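Side-chain contacts in secretin XcpQ (PDB 4E9J), which forms the outer-membrane channel of a type II secretion system that exports proteins such as elastase LasB, this chain being its periplasmic N0, N1 and N2 domains: residues N197-G202 and A210-D215; I129-P134 and G174-S179; I118-S123 and D165-L170. All coordinates share one frame; numbering follows the deposited sequence.

Contact 1 of 3, residues N197-G202 and A210-D215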
ATOM      1  N   ASN A 197       1.112 -27.908  11.514  1.00 36.69           N
ATOM      2  CA  ASN A 197       1.103 -29.312  11.956  1.00 37.41           C
ATOM      3  C   ASN A 197       1.096 -29.386  13.475  1.00 42.40           C
ATOM      4  O   ASN A 197       0.217 -30.036  14.027  1.00 43.73           O
ATOM      5  CB  ASN A 197       2.300 -30.095  11.375  1.00 35.35           C
ATOM      6  CG  ASN A 197       2.117 -30.505   9.946  1.00 59.40           C
ATOM      7  OD1 ASN A 197       1.057 -30.313   9.342  1.00 50.72           O
ATOM      8  ND2 ASN A 197       3.147 -31.105   9.377  1.00 60.07           N
ATOM      9  N   ALA A 198       2.007 -28.671  14.152  1.00 40.18           N
ATOM     10  CA  ALA A 198       2.038 -28.655  15.627  1.00 41.91           C
ATOM     11  C   ALA A 198       0.712 -28.186  16.255  1.00 47.14           C
ATOM     12  O   ALA A 198       0.286 -28.764  17.261  1.00 46.71           O
ATOM     13  CB  ALA A 198       3.184 -27.798  16.125  1.00 42.83           C
ATOM     14  N   MET A 199       0.056 -27.162  15.669  1.00 42.69           N
ATOM     15  CA  MET A 199      -1.234 -26.696  16.184  1.00 43.72           C
ATOM     16  C   MET A 199      -2.335 -27.732  15.943  1.00 48.51           C
ATOM     17  O   MET A 199      -3.118 -27.979  16.857  1.00 49.03           O
ATOM     18  CB  MET A 199      -1.640 -25.340  15.600  1.00 46.19           C
ATOM     19  CG  MET A 199      -0.852 -24.197  16.191  1.00 49.69           C
ATOM     20  SD  MET A 199      -1.492 -22.600  15.704  1.00 53.60           S
ATOM     21  CE  MET A 199      -1.151 -22.643  13.923  1.00 49.87           C
ATOM     22  N   SER A 200      -2.400 -28.327  14.734  1.00 43.30           N
ATOM     23  CA  SER A 200      -3.382 -29.374  14.425  1.00 42.82           C
ATOM     24  C   SER A 200      -3.189 -30.670  15.255  1.00 46.52           C
ATOM     25  O   SER A 200      -4.185 -31.312  15.577  1.00 46.59           O
ATOM     26  CB  SER A 200      -3.386 -29.738  12.940  1.00 44.91           C
ATOM     27  OG  SER A 200      -3.787 -28.696  12.070  1.00 54.38           O
ATOM     28  N   ARG A 201      -1.947 -31.048  15.594  1.00 42.27           N
ATOM     29  CA  ARG A 201      -1.666 -32.263  16.380  1.00 42.91           C
ATOM     30  C   ARG A 201      -1.727 -32.042  17.909  1.00 52.75           C
ATOM     31  O   ARG A 201      -1.627 -33.010  18.652  1.00 52.96           O
ATOM     32  CB  ARG A 201      -0.280 -32.852  16.020  1.00 42.02           C
ATOM     33  CG  ARG A 201       0.066 -33.196  14.557  1.00 40.04           C
ATOM     34  CD  ARG A 201       1.495 -33.744  14.540  1.00 46.57           C
ATOM     35  NE  ARG A 201       2.211 -33.601  13.268  1.00 52.75           N
ATOM     36  CZ  ARG A 201       2.190 -34.504  12.286  1.00 70.39           C
ATOM     37  NH1 ARG A 201       1.430 -35.590  12.386  1.00 63.32           N
ATOM     38  NH2 ARG A 201       2.886 -34.300  11.174  1.00 43.18           N
ATOM     39  N   GLY A 202      -1.848 -30.796  18.368  1.00 54.24           N
ATOM     40  CA  GLY A 202      -1.878 -30.468  19.792  1.00 55.40           C
ATOM     41  C   GLY A 202      -0.525 -30.229  20.453  1.00 61.78           C
ATOM     42  O   GLY A 202      -0.465 -30.056  21.672  1.00 61.45           O
ATOM     43  N   ALA A 210      -4.300 -19.707  17.632  1.00 33.72           N
ATOM     44  CA  ALA A 210      -3.550 -18.813  16.756  1.00 32.29           C
ATOM     45  C   ALA A 210      -3.506 -19.390  15.329  1.00 34.82           C
ATOM     46  O   ALA A 210      -3.898 -20.526  15.121  1.00 34.19           O
ATOM     47  CB  ALA A 210      -2.156 -18.585  17.298  1.00 32.70           C
ATOM     48  N   GLN A 211      -3.121 -18.580  14.347  1.00 30.26           N
ATOM     49  CA  GLN A 211      -3.116 -18.979  12.928  1.00 29.63           C
ATOM     50  C   GLN A 211      -1.901 -18.335  12.253  1.00 32.33           C
ATOM     51  O   GLN A 211      -1.437 -17.311  12.754  1.00 29.85           O
ATOM     52  CB  GLN A 211      -4.447 -18.532  12.297  1.00 30.51           C
ATOM     53  CG  GLN A 211      -4.518 -18.551  10.763  1.00 41.48           C
ATOM     54  CD  GLN A 211      -5.850 -18.065  10.238  1.00 59.17           C
ATOM     55  OE1 GLN A 211      -6.829 -17.916  10.969  1.00 55.34           O
ATOM     56  NE2 GLN A 211      -5.925 -17.819   8.945  1.00 57.35           N
ATOM     57  N   VAL A 212      -1.363 -18.962  11.174  1.00 29.28           N
ATOM     58  CA  VAL A 212      -0.172 -18.502  10.423  1.00 28.99           C
ATOM     59  C   VAL A 212      -0.580 -18.190   9.015  1.00 29.81           C
ATOM     60  O   VAL A 212      -1.298 -18.999   8.446  1.00 30.82           O
ATOM     61  CB  VAL A 212       0.936 -19.610  10.319  1.00 35.30           C
ATOM     62  CG1 VAL A 212       2.209 -19.056   9.679  1.00 35.77           C
ATOM     63  CG2 VAL A 212       1.279 -20.226  11.649  1.00 36.49           C
ATOM     64  N   ILE A 213      -0.057 -17.099   8.412  1.00 25.61           N
ATOM     65  CA  ILE A 213      -0.188 -16.786   6.993  1.00 24.81           C
ATOM     66  C   ILE A 213       1.264 -16.636   6.499  1.00 29.20           C
ATOM     67  O   ILE A 213       2.012 -15.787   7.008  1.00 26.73           O
ATOM     68  CB  ILE A 213      -1.016 -15.515   6.688  1.00 27.69           C
ATOM     69  CG1 ILE A 213      -2.524 -15.782   6.996  1.00 29.63           C
ATOM     70  CG2 ILE A 213      -0.814 -15.065   5.235  1.00 27.42           C
ATOM     71  CD1 ILE A 213      -3.428 -14.553   6.977  1.00 32.39           C
ATOM     72  N   ALA A 214       1.626 -17.454   5.503  1.00 25.38           N
ATOM     73  CA  ALA A 214       2.937 -17.402   4.889  1.00 24.46           C
ATOM     74  C   ALA A 214       2.977 -16.201   3.922  1.00 27.62           C
ATOM     75  O   ALA A 214       2.002 -15.963   3.236  1.00 29.03           O
ATOM     76  CB  ALA A 214       3.173 -18.703   4.136  1.00 24.55           C
ATOM     77  N   ASP A 215       4.056 -15.432   3.884  1.00 26.29           N
ATOM     78  CA  ASP A 215       4.231 -14.339   2.917  1.00 25.74           C
ATOM     79  C   ASP A 215       5.574 -14.575   2.289  1.00 26.82           C
ATOM     80  O   ASP A 215       6.604 -14.082   2.752  1.00 22.44           O
ATOM     81  CB  ASP A 215       4.098 -12.966   3.580  1.00 27.23           C
ATOM     82  CG  ASP A 215       4.287 -11.768   2.666  1.00 42.14           C
ATOM     83  OD1 ASP A 215       4.389 -11.965   1.436  1.00 41.10           O
ATOM     84  OD2 ASP A 215       4.245 -10.627   3.171  1.00 46.93           O
TER
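Ala-210 meets Met-199 through its backbone. Its carbonyl O lies 3.2 Å from SD of Met-199. The angle from CG through SD of Met-199 to O of Ala-210 is about 153°, so the oxygen lies roughly beyond the CG-SD bond. This is a close sulfur-oxygen contact. It is not a hydrogen bond. The methyl of Ala-210 is further off, with CB 4.4 Å from SD of Met-199.

Gln-211 begins the strand, and its CB points away from the helix. What reaches Met-199 here is the main chain: CA of Gln-211 is 4.3 Å from CE of Met-199.

At Val-212 the chain turns a side chain back toward the helix. Its CG2 branch stands anti to the carbonyl carbon and touches CE of Met-199 at 4.1 Å. The methionine reaches it by a bend at its end. Its chain is extended at chi2, then turns at chi3 (-66°), which carries CE off the line of the chain and toward Val-212. One thioether thus presents its sulfur to a carbonyl and its methyl to a valine.

Further along, Ile-213 touches Leu-224 and Pro-134, and Ala-214 packs on Val-188 and Met-189, earlier in the same helix as Met-199. Asp-215, the last residue of the strand, makes a salt bridge to Arg-220.

The contact lies in the N2 domain, whose strand-helix-strand-strand-helix order is that of the KH-like secretin domains. Strand 211-215 is at one edge of its three-stranded antiparallel sheet, beside strand 220-224. Leu-233 of helix 227-240 touches Met-199, Ala-210 and Val-212, so both helices of the domain pack on this strand.

Contact 2 of 3, residues I129-P134 and G174-S179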
ATOM      1  N   ILE A 129      -7.236  -6.434   4.526  1.00 28.38           N
ATOM      2  CA  ILE A 129      -6.287  -6.092   3.442  1.00 30.03           C
ATOM      3  C   ILE A 129      -4.835  -6.583   3.702  1.00 34.69           C
ATOM      4  O   ILE A 129      -4.269  -7.275   2.846  1.00 33.40           O
ATOM      5  CB  ILE A 129      -6.324  -4.558   3.124  1.00 34.88           C
ATOM      6  CG1 ILE A 129      -7.686  -4.089   2.523  1.00 37.65           C
ATOM      7  CG2 ILE A 129      -5.114  -4.137   2.256  1.00 37.28           C
ATOM      8  CD1 ILE A 129      -7.806  -3.949   1.010  1.00 49.94           C
ATOM      9  N   PRO A 130      -4.187  -6.260   4.851  1.00 32.04           N
ATOM     10  CA  PRO A 130      -2.807  -6.768   5.048  1.00 30.85           C
ATOM     11  C   PRO A 130      -2.723  -8.294   5.182  1.00 33.00           C
ATOM     12  O   PRO A 130      -1.663  -8.878   4.942  1.00 30.71           O
ATOM     13  CB  PRO A 130      -2.294  -6.030   6.292  1.00 32.49           C
ATOM     14  CG  PRO A 130      -3.433  -5.169   6.782  1.00 38.08           C
ATOM     15  CD  PRO A 130      -4.669  -5.482   6.010  1.00 33.92           C
ATOM     16  N   LEU A 131      -3.845  -8.952   5.529  1.00 28.44           N
ATOM     17  CA  LEU A 131      -3.848 -10.406   5.671  1.00 27.62           C
ATOM     18  C   LEU A 131      -4.051 -11.120   4.323  1.00 32.91           C
ATOM     19  O   LEU A 131      -3.692 -12.286   4.189  1.00 31.60           O
ATOM     20  CB  LEU A 131      -4.929 -10.811   6.658  1.00 27.47           C
ATOM     21  CG  LEU A 131      -4.970 -10.010   7.981  1.00 31.30           C
ATOM     22  CD1 LEU A 131      -6.054 -10.538   8.869  1.00 31.57           C
ATOM     23  CD2 LEU A 131      -3.615 -10.016   8.690  1.00 33.82           C
ATOM     24  N   ILE A 132      -4.620 -10.437   3.332  1.00 32.02           N
ATOM     25  CA  ILE A 132      -4.840 -11.060   2.029  1.00 32.72           C
ATOM     26  C   ILE A 132      -3.833 -10.584   0.987  1.00 34.37           C
ATOM     27  O   ILE A 132      -3.669 -11.261  -0.018  1.00 32.98           O
ATOM     28  CB  ILE A 132      -6.317 -10.936   1.549  1.00 36.61           C
ATOM     29  CG1 ILE A 132      -6.758  -9.481   1.432  1.00 38.35           C
ATOM     30  CG2 ILE A 132      -7.258 -11.730   2.498  1.00 38.18           C
ATOM     31  CD1 ILE A 132      -7.978  -9.294   0.615  1.00 54.51           C
ATOM     32  N   ARG A 133      -3.156  -9.452   1.208  1.00 33.95           N
ATOM     33  CA  ARG A 133      -2.144  -8.979   0.258  1.00 35.03           C
ATOM     34  C   ARG A 133      -1.062 -10.040  -0.073  1.00 38.12           C
ATOM     35  O   ARG A 133      -0.782 -10.196  -1.265  1.00 37.29           O
ATOM     36  CB  ARG A 133      -1.500  -7.645   0.671  1.00 36.49           C
ATOM     37  CG  ARG A 133      -1.125  -6.802  -0.543  1.00 50.76           C
ATOM     38  CD  ARG A 133      -0.449  -5.501  -0.175  1.00 55.98           C
ATOM     39  NE  ARG A 133      -1.361  -4.496   0.370  1.00 60.11           N
ATOM     40  CZ  ARG A 133      -2.195  -3.736  -0.339  1.00 76.04           C
ATOM     41  NH1 ARG A 133      -2.284  -3.879  -1.660  1.00 62.71           N
ATOM     42  NH2 ARG A 133      -2.962  -2.838   0.269  1.00 67.69           N
ATOM     43  N   PRO A 134      -0.556 -10.900   0.852  1.00 35.38           N
ATOM     44  CA  PRO A 134       0.414 -11.931   0.406  1.00 35.12           C
ATOM     45  C   PRO A 134      -0.108 -12.877  -0.674  1.00 40.45           C
ATOM     46  O   PRO A 134       0.679 -13.581  -1.315  1.00 38.91           O
ATOM     47  CB  PRO A 134       0.741 -12.725   1.686  1.00 36.62           C
ATOM     48  CG  PRO A 134       0.159 -12.005   2.797  1.00 40.73           C
ATOM     49  CD  PRO A 134      -0.772 -10.954   2.320  1.00 36.61           C
ATOM     50  N   GLY A 174     -12.787 -12.761  15.375  1.00 38.06           N
ATOM     51  CA  GLY A 174     -13.134 -11.551  16.120  1.00 38.73           C
ATOM     52  C   GLY A 174     -12.072 -10.457  16.118  1.00 43.71           C
ATOM     53  O   GLY A 174     -12.400  -9.278  16.253  1.00 44.00           O
ATOM     54  N   SER A 175     -10.802 -10.833  15.979  1.00 39.46           N
ATOM     55  CA  SER A 175      -9.684  -9.896  16.000  1.00 38.97           C
ATOM     56  C   SER A 175      -8.829 -10.127  14.766  1.00 36.31           C
ATOM     57  O   SER A 175      -8.770 -11.237  14.259  1.00 34.83           O
ATOM     58  CB  SER A 175      -8.860 -10.096  17.271  1.00 43.89           C
ATOM     59  OG  SER A 175      -7.700  -9.282  17.328  1.00 48.89           O
ATOM     60  N   HIS A 176      -8.263  -9.051  14.228  1.00 30.02           N
ATOM     61  CA  HIS A 176      -7.347  -9.101  13.092  1.00 28.78           C
ATOM     62  C   HIS A 176      -6.032  -8.431  13.405  1.00 27.11           C
ATOM     63  O   HIS A 176      -5.354  -7.931  12.516  1.00 22.51           O
ATOM     64  CB  HIS A 176      -8.028  -8.541  11.851  1.00 30.55           C
ATOM     65  CG  HIS A 176      -9.146  -9.432  11.424  1.00 34.45           C
ATOM     66  ND1 HIS A 176     -10.468  -9.049  11.559  1.00 36.58           N
ATOM     67  CD2 HIS A 176      -9.103 -10.723  11.031  1.00 37.01           C
ATOM     68  CE1 HIS A 176     -11.187 -10.096  11.191  1.00 36.46           C
ATOM     69  NE2 HIS A 176     -10.409 -11.120  10.840  1.00 37.16           N
ATOM     70  N   ASP A 177      -5.647  -8.466  14.690  1.00 22.70           N
ATOM     71  CA  ASP A 177      -4.348  -7.947  15.152  1.00 21.56           C
ATOM     72  C   ASP A 177      -3.341  -8.998  14.731  1.00 23.58           C
ATOM     73  O   ASP A 177      -3.693 -10.172  14.649  1.00 22.69           O
ATOM     74  CB  ASP A 177      -4.323  -7.775  16.683  1.00 21.91           C
ATOM     75  CG  ASP A 177      -5.172  -6.613  17.181  1.00 29.08           C
ATOM     76  OD1 ASP A 177      -5.656  -5.816  16.334  1.00 26.83           O
ATOM     77  OD2 ASP A 177      -5.276  -6.436  18.412  1.00 29.43           O
ATOM     78  N   TYR A 178      -2.116  -8.625  14.485  1.00 18.98           N
ATOM     79  CA  TYR A 178      -1.162  -9.620  14.015  1.00 18.23           C
ATOM     80  C   TYR A 178       0.256  -9.249  14.356  1.00 21.40           C
ATOM     81  O   TYR A 178       0.495  -8.093  14.709  1.00 18.21           O
ATOM     82  CB  TYR A 178      -1.325  -9.803  12.490  1.00 17.32           C
ATOM     83  CG  TYR A 178      -1.114  -8.546  11.664  1.00 15.51           C
ATOM     84  CD1 TYR A 178      -2.165  -7.706  11.372  1.00 18.71           C
ATOM     85  CD2 TYR A 178       0.125  -8.245  11.118  1.00 14.73           C
ATOM     86  CE1 TYR A 178      -2.008  -6.606  10.538  1.00 19.97           C
ATOM     87  CE2 TYR A 178       0.303  -7.133  10.297  1.00 16.07           C
ATOM     88  CZ  TYR A 178      -0.783  -6.344   9.969  1.00 20.59           C
ATOM     89  OH  TYR A 178      -0.678  -5.242   9.158  1.00 22.57           O
ATOM     90  N   SER A 179       1.166 -10.274  14.360  1.00 20.22           N
ATOM     91  CA  SER A 179       2.615 -10.135  14.517  1.00 20.80           C
ATOM     92  C   SER A 179       3.291 -10.620  13.243  1.00 26.71           C
ATOM     93  O   SER A 179       2.820 -11.573  12.618  1.00 26.99           O
ATOM     94  CB  SER A 179       3.144 -10.927  15.702  1.00 23.05           C
ATOM     95  OG  SER A 179       2.778 -10.244  16.880  1.00 30.08           O
TER
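Leu-131 does most of the packing, with its two methyls divided between two rings. CD1 comes against His-176, 3.7 Å from CD2 of the imidazole. CD2 makes an off-centre CH-pi contact with Tyr-178: it lies 4.3 Å from the centroid of that ring and 29° from the ring normal. With CG of Leu-131 anti to the carbonyl carbon (chi1 -47°), the fork comes nearer the other segment than its CB direction suggests, and an extended chi2 sets CD1 anti to CA.

Pro-130 takes the far end of the tyrosine. Its CB is 3.4 Å from OH of Tyr-178, and its CG is 3.6 Å from the same OH. The proline and tyrosine side chains cross at about a right angle. In Tyr-178, CG stands between the backbone N and the carbonyl carbon (chi1 59°), which turns the ring toward Pro-130 and Leu-131. The O of His-176 lies in the plane of the tyrosine ring, at its edge.

These residues join two domains. Segment 129-134 lies on helix 125-132 of the KH-like N1 domain and runs on into a 3-10 turn, while segment 174-179 spans the linker and enters the first strand of N2. His-176 is tied back to N1, because its NE2 is hydrogen-bonded to O of Leu-170. Leu-131 also touches Leu-170 of N1 and Ile-213 and Leu-224 of N2.

The outer parts are looser. Gly-174 is exposed, and N of Asp-177 makes a weak hydrogen bond to OG of Ser-175, 3.4 Å. On the helix side Arg-133 is exposed as well. The Tyr-178 end is closed by a second subunit. OH of Tyr-178 has a weak hydrogen bond to Arg-220 of that subunit, and Tyr-178 and Ser-179 pair antiparallel with its strand, so the sheet continues across the dimer.

Contact 3 of 3, residues I118-S123 and D165-L170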
ATOM      1  N   ILE A 118     -15.722  -8.383  -3.811  1.00 31.44           N
ATOM      2  CA  ILE A 118     -16.013  -9.366  -2.761  1.00 31.09           C
ATOM      3  C   ILE A 118     -16.577  -8.594  -1.599  1.00 35.71           C
ATOM      4  O   ILE A 118     -15.862  -7.794  -1.014  1.00 34.59           O
ATOM      5  CB  ILE A 118     -14.734 -10.159  -2.343  1.00 35.05           C
ATOM      6  CG1 ILE A 118     -14.135 -10.902  -3.561  1.00 36.46           C
ATOM      7  CG2 ILE A 118     -15.059 -11.178  -1.246  1.00 35.78           C
ATOM      8  CD1 ILE A 118     -12.848 -11.725  -3.281  1.00 44.75           C
ATOM      9  N   GLN A 119     -17.848  -8.780  -1.264  1.00 34.25           N
ATOM     10  CA  GLN A 119     -18.407  -8.083  -0.117  1.00 34.74           C
ATOM     11  C   GLN A 119     -17.999  -8.865   1.136  1.00 38.73           C
ATOM     12  O   GLN A 119     -17.894 -10.084   1.090  1.00 36.69           O
ATOM     13  CB  GLN A 119     -19.932  -7.988  -0.224  1.00 36.71           C
ATOM     14  CG  GLN A 119     -20.539  -7.026   0.801  1.00 47.84           C
ATOM     15  CD  GLN A 119     -21.708  -6.282   0.224  1.00 62.37           C
ATOM     16  OE1 GLN A 119     -22.837  -6.766   0.248  1.00 58.23           O
ATOM     17  NE2 GLN A 119     -21.458  -5.120  -0.358  1.00 52.38           N
ATOM     18  N   VAL A 120     -17.647  -8.147   2.200  1.00 37.23           N
ATOM     19  CA  VAL A 120     -17.245  -8.710   3.503  1.00 37.05           C
ATOM     20  C   VAL A 120     -18.398  -8.409   4.456  1.00 39.13           C
ATOM     21  O   VAL A 120     -18.882  -7.287   4.501  1.00 38.52           O
ATOM     22  CB  VAL A 120     -15.898  -8.105   3.968  1.00 40.77           C
ATOM     23  CG1 VAL A 120     -15.487  -8.637   5.334  1.00 40.91           C
ATOM     24  CG2 VAL A 120     -14.806  -8.402   2.933  1.00 40.14           C
ATOM     25  N   GLN A 121     -18.844  -9.413   5.199  1.00 37.12           N
ATOM     26  CA  GLN A 121     -20.002  -9.302   6.078  1.00 37.77           C
ATOM     27  C   GLN A 121     -19.770  -8.721   7.468  1.00 40.37           C
ATOM     28  O   GLN A 121     -20.464  -7.782   7.839  1.00 41.29           O
ATOM     29  CB  GLN A 121     -20.656 -10.698   6.221  1.00 39.97           C
ATOM     30  N   GLN A 122     -18.901  -9.356   8.284  1.00 35.22           N
ATOM     31  CA  GLN A 122     -18.708  -9.040   9.704  1.00 34.76           C
ATOM     32  C   GLN A 122     -17.567  -8.112  10.035  1.00 40.13           C
ATOM     33  O   GLN A 122     -17.688  -7.338  10.980  1.00 40.74           O
ATOM     34  CB  GLN A 122     -18.481 -10.335  10.499  1.00 35.81           C
ATOM     35  CG  GLN A 122     -19.613 -11.339  10.430  1.00 44.69           C
ATOM     36  CD  GLN A 122     -19.236 -12.623  11.127  1.00 61.66           C
ATOM     37  OE1 GLN A 122     -19.166 -13.696  10.517  1.00 54.73           O
ATOM     38  NE2 GLN A 122     -18.989 -12.553  12.421  1.00 55.31           N
ATOM     39  N   SER A 123     -16.444  -8.201   9.313  1.00 35.65           N
ATOM     40  CA  SER A 123     -15.272  -7.400   9.636  1.00 33.35           C
ATOM     41  C   SER A 123     -15.096  -6.190   8.727  1.00 35.64           C
ATOM     42  O   SER A 123     -15.423  -6.271   7.527  1.00 32.69           O
ATOM     43  CB  SER A 123     -14.036  -8.276   9.574  1.00 33.76           C
ATOM     44  OG  SER A 123     -14.275  -9.392  10.411  1.00 37.41           O
ATOM     45  N   ASP A 165     -12.442 -17.811  -0.290  1.00 40.06           N
ATOM     46  CA  ASP A 165     -12.548 -18.743   0.857  1.00 38.78           C
ATOM     47  C   ASP A 165     -11.723 -18.263   2.047  1.00 39.52           C
ATOM     48  O   ASP A 165     -12.151 -18.460   3.178  1.00 39.30           O
ATOM     49  CB  ASP A 165     -12.109 -20.167   0.488  1.00 40.28           C
ATOM     50  N   VAL A 166     -10.551 -17.644   1.803  1.00 35.02           N
ATOM     51  CA  VAL A 166      -9.667 -17.136   2.866  1.00 33.67           C
ATOM     52  C   VAL A 166     -10.357 -15.965   3.556  1.00 34.18           C
ATOM     53  O   VAL A 166     -10.351 -15.885   4.781  1.00 33.74           O
ATOM     54  CB  VAL A 166      -8.262 -16.760   2.313  1.00 37.32           C
ATOM     55  CG1 VAL A 166      -7.422 -16.011   3.353  1.00 36.53           C
ATOM     56  CG2 VAL A 166      -7.525 -18.003   1.834  1.00 37.59           C
ATOM     57  N   ILE A 167     -10.971 -15.082   2.775  1.00 30.21           N
ATOM     58  CA  ILE A 167     -11.732 -13.942   3.301  1.00 30.15           C
ATOM     59  C   ILE A 167     -12.889 -14.451   4.157  1.00 36.29           C
ATOM     60  O   ILE A 167     -13.060 -13.964   5.265  1.00 36.73           O
ATOM     61  CB  ILE A 167     -12.219 -12.983   2.173  1.00 32.66           C
ATOM     62  CG1 ILE A 167     -11.021 -12.287   1.498  1.00 32.72           C
ATOM     63  CG2 ILE A 167     -13.193 -11.941   2.743  1.00 33.35           C
ATOM     64  CD1 ILE A 167     -11.292 -11.677   0.201  1.00 39.40           C
ATOM     65  N   ARG A 168     -13.658 -15.449   3.662  1.00 33.97           N
ATOM     66  CA  ARG A 168     -14.777 -16.007   4.433  1.00 35.99           C
ATOM     67  C   ARG A 168     -14.321 -16.578   5.777  1.00 42.34           C
ATOM     68  O   ARG A 168     -15.036 -16.452   6.767  1.00 43.68           O
ATOM     69  CB  ARG A 168     -15.528 -17.097   3.644  1.00 39.23           C
ATOM     70  N   GLN A 169     -13.156 -17.215   5.810  1.00 38.42           N
ATOM     71  CA  GLN A 169     -12.657 -17.786   7.062  1.00 38.43           C
ATOM     72  C   GLN A 169     -12.130 -16.683   7.980  1.00 38.42           C
ATOM     73  O   GLN A 169     -12.410 -16.711   9.176  1.00 35.91           O
ATOM     74  CB  GLN A 169     -11.564 -18.837   6.796  1.00 40.24           C
ATOM     75  N   LEU A 170     -11.355 -15.718   7.422  1.00 34.32           N
ATOM     76  CA  LEU A 170     -10.798 -14.609   8.222  1.00 33.42           C
ATOM     77  C   LEU A 170     -11.909 -13.739   8.786  1.00 38.02           C
ATOM     78  O   LEU A 170     -11.821 -13.306   9.936  1.00 36.87           O
ATOM     79  CB  LEU A 170      -9.854 -13.713   7.424  1.00 32.77           C
ATOM     80  CG  LEU A 170      -8.520 -14.265   7.048  1.00 36.28           C
ATOM     81  CD1 LEU A 170      -7.836 -13.342   6.014  1.00 34.61           C
ATOM     82  CD2 LEU A 170      -7.680 -14.490   8.254  1.00 37.87           C
TER
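Ile-167 reaches from its helix to Ile-118 and Val-120, touching each with a different branch. Its CD1 meets CD1 of Ile-118 at 3.8 Å, and CG2 of Ile-118 lies 4.1 Å from the same CD1 of Ile-167. Its CG2 meets CG2 of Val-120 at 3.9 Å. All are methyl-to-methyl contacts between buried side chains, with no polar bond across the segments.

The torsions explain the split. Ile-167 has CG1 anti to its carbonyl carbon (chi1 -67°) and CG2 anti to its N, so its long arm goes to Ile-118 and its short branch to Val-120. Ile-118 itself is extended at chi2 (180°), which brings its own CD1 forward. The Ile-118 and Ile-167 side chains meet at a slant, whereas Val-120 and Ile-167 are nearly at right angles.

Around these three lies a second apolar shell, with Val-125 and Leu-128 on Val-120, Ile-153 on Ile-118, and Ile-132 and Leu-151 on Ile-167. Polar groups hold the chain after the strand: the carboxylate of Asp-171 accepts from N of Gln-122 and N of Ser-123, while ND2 of Asn-149 bonds O of Val-120 and O of Ser-123.

The contact belongs to the core of the KH-like N1 domain, between the C-terminal part of helix 157-171 and the end of strand 114-119. That strand runs antiparallel to strand 150-155 on one side and pairs parallel with strand 55-61 of the N0 domain on the other. Helix 125-132 completes the layer of helices over the sheet.

Along the chain, contacts 2 and 3 cross: 118-123, 129-134, 165-170 and 174-179 alternate between them. Contact 1 follows both. Contact 3 lies in the core of N1, contact 1 within N2, and contact 2 at the joint between them. Centres of contacts 2 and 3 are about 12 Å apart, those of 1 and 2 about 15 Å, and those of 1 and 3 about 20 Å. Contacts 1 and 2 reach the same N2 sheet, at 211-215 and 178-182, its outer strands within this chain; the second continues into the other subunit. Leu-170 of contact 3 touches Ile-132 and Gln-211. This is consistent with N1 and N2 being packed together in this periplasmic piece.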